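Local coordinates for DNA mismatch repair protein PMS1 (Saccharomyces cerevisiae, PDB 3H4L) that binds ATP through a GHKL-type ATPase domain and probably acts, as its family does, as a MutL-type factor in DNA mismatch repair, at residues T172-L175 with T176-G180. Sequence-based numbering, arbitrary orientation.
Sequences TKCL and TVIQG
Thr176 and Gln179 give their backbone N-H groups to the carbonyls of Thr172 and Leu175, the i to i+4 bonds of an alpha helix, and Ile178 does the same with Cys174. The Val177 N to Lys173 O bond is weak, at 3.4 Å. All lie on helix 167-184, which packs beside helix 26-39 and against strands 44-50 and 200-206 of the mixed sheet of the GHKL-type ATPase domain. Thr176 also turns its hydroxyl back along the helix. Thr176 OG1, set beside its own backbone N (chi1 -59°), donates to Thr172 O at 2.9 Å. Thr172 O therefore takes two bonds from one residue, and Thr176 N and OG1 reach it from opposite faces of the carbonyl plane. The hydroxyl of Thr172 bonds Lys168 O and Ser69 of the second subunit, so this side of the helix meets the dimer partner. Cys174 and Ile178, four residues apart, share the face turned to strand 44-50. SG of Cys174 approaches the end methyl CD1 of Ile178 at 4.4 Å, a loose apolar contact, while CG1 of Ile178 lies 3.4 Å from Cys174 O. Both side chains touch Phe49, and Lys173 extends fully to a salt bridge with Asp25. Leu175 and Gln179 touch His78 of the second subunit. CG of Gln179 is set beside its own backbone N, and the chain runs on extended past Leu175 O. Gln179 CG comes within 3.1 Å of Leu175 O, the same oxygen that accepts Gln179 N at 2.8 Å, nearly along the C=O axis.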
ATOM      1  N   THR B 172       5.911  -2.254  -9.003  1.00 36.61           N
ATOM      2  CA  THR B 172       5.590  -3.666  -8.945  1.00 37.57           C
ATOM      3  C   THR B 172       6.874  -4.470  -9.126  1.00 36.89           C
ATOM      4  O   THR B 172       7.057  -5.494  -8.472  1.00 35.41           O
ATOM      5  CB  THR B 172       4.574  -4.087 -10.034  1.00 39.32           C
ATOM      6  OG1 THR B 172       3.433  -3.219  -9.991  1.00 39.87           O
ATOM      7  CG2 THR B 172       4.105  -5.521  -9.783  1.00 39.88           C
ATOM      8  N   LYS B 173       7.769  -4.023 -10.004  1.00 35.89           N
ATOM      9  CA  LYS B 173       9.016  -4.764 -10.181  1.00 36.05           C
ATOM     10  C   LYS B 173       9.773  -4.731  -8.858  1.00 37.61           C
ATOM     11  O   LYS B 173      10.344  -5.731  -8.414  1.00 38.66           O
ATOM     12  CB  LYS B 173       9.897  -4.147 -11.260  1.00 33.77           C
ATOM     13  CG  LYS B 173      11.281  -4.782 -11.288  1.00 37.86           C
ATOM     14  CD  LYS B 173      12.263  -4.070 -12.210  1.00 38.65           C
ATOM     15  CE  LYS B 173      13.594  -4.814 -12.223  1.00 41.82           C
ATOM     16  NZ  LYS B 173      14.662  -4.082 -12.955  1.00 42.30           N
ATOM     17  N   CYS B 174       9.766  -3.563  -8.232  1.00 36.43           N
ATOM     18  CA  CYS B 174      10.427  -3.367  -6.965  1.00 35.44           C
ATOM     19  C   CYS B 174       9.731  -4.138  -5.839  1.00 35.53           C
ATOM     20  O   CYS B 174      10.366  -4.557  -4.874  1.00 34.33           O
ATOM     21  CB  CYS B 174      10.440  -1.879  -6.655  1.00 37.56           C
ATOM     22  SG  CYS B 174      11.177  -1.478  -5.090  1.00 36.96           S
ATOM     23  N   LEU B 175       8.420  -4.327  -5.963  1.00 35.86           N
ATOM     24  CA  LEU B 175       7.651  -5.051  -4.952  1.00 34.02           C
ATOM     25  C   LEU B 175       7.992  -6.529  -5.014  1.00 32.79           C
ATOM     26  O   LEU B 175       8.143  -7.205  -3.989  1.00 31.78           O
ATOM     27  CB  LEU B 175       6.153  -4.869  -5.185  1.00 35.02           C
ATOM     28  CG  LEU B 175       5.248  -5.296  -4.024  1.00 36.43           C
ATOM     29  CD1 LEU B 175       5.649  -4.575  -2.755  1.00 33.83           C
ATOM     30  CD2 LEU B 175       3.810  -4.986  -4.373  1.00 38.69           C
ATOM     31  N   THR B 176       8.114  -7.027  -6.236  1.00 32.78           N
ATOM     32  CA  THR B 176       8.460  -8.423  -6.457  1.00 32.94           C
ATOM     33  C   THR B 176       9.739  -8.750  -5.701  1.00 31.11           C
ATOM     34  O   THR B 176       9.826  -9.762  -5.014  1.00 32.20           O
ATOM     35  CB  THR B 176       8.688  -8.688  -7.932  1.00 33.56           C
ATOM     36  OG1 THR B 176       7.499  -8.362  -8.652  1.00 36.36           O
ATOM     37  CG2 THR B 176       9.029 -10.143  -8.158  1.00 38.31           C
ATOM     38  N   VAL B 177      10.726  -7.875  -5.833  1.00 29.95           N
ATOM     39  CA  VAL B 177      11.998  -8.055  -5.166  1.00 30.50           C
ATOM     40  C   VAL B 177      11.851  -7.972  -3.653  1.00 32.83           C
ATOM     41  O   VAL B 177      12.561  -8.659  -2.919  1.00 33.30           O
ATOM     42  CB  VAL B 177      13.002  -6.999  -5.630  1.00 31.00           C
ATOM     43  CG1 VAL B 177      14.165  -6.899  -4.646  1.00 27.29           C
ATOM     44  CG2 VAL B 177      13.495  -7.354  -7.010  1.00 28.00           C
ATOM     45  N   ILE B 178      10.947  -7.126  -3.172  1.00 32.94           N
ATOM     46  CA  ILE B 178      10.778  -7.031  -1.732  1.00 34.28           C
ATOM     47  C   ILE B 178      10.118  -8.325  -1.243  1.00 35.29           C
ATOM     48  O   ILE B 178      10.451  -8.835  -0.165  1.00 34.44           O
ATOM     49  CB  ILE B 178       9.944  -5.779  -1.331  1.00 34.56           C
ATOM     50  CG1 ILE B 178      10.807  -4.520  -1.455  1.00 32.27           C
ATOM     51  CG2 ILE B 178       9.458  -5.903   0.102  1.00 35.45           C
ATOM     52  CD1 ILE B 178      10.059  -3.215  -1.208  1.00 29.39           C
ATOM     53  N   GLN B 179       9.207  -8.873  -2.047  1.00 33.71           N
ATOM     54  CA  GLN B 179       8.543 -10.123  -1.680  1.00 34.07           C
ATOM     55  C   GLN B 179       9.590 -11.231  -1.557  1.00 34.92           C
ATOM     56  O   GLN B 179       9.520 -12.067  -0.642  1.00 36.59           O
ATOM     57  CB  GLN B 179       7.486 -10.497  -2.723  1.00 34.90           C
ATOM     58  CG  GLN B 179       6.345  -9.483  -2.819  1.00 35.88           C
ATOM     59  CD  GLN B 179       5.432  -9.725  -4.004  1.00 38.65           C
ATOM     60  OE1 GLN B 179       5.892  -9.909  -5.126  1.00 40.95           O
ATOM     61  NE2 GLN B 179       4.127  -9.712  -3.762  1.00 40.82           N
ATOM     62  N   GLY B 180      10.576 -11.220  -2.458  1.00 32.82           N
ATOM     63  CA  GLY B 180      11.627 -12.223  -2.411  1.00 31.21           C
ATOM     64  C   GLY B 180      12.399 -12.214  -1.092  1.00 31.22           C
ATOM     65  O   GLY B 180      12.630 -13.253  -0.475  1.00 28.46           O
TER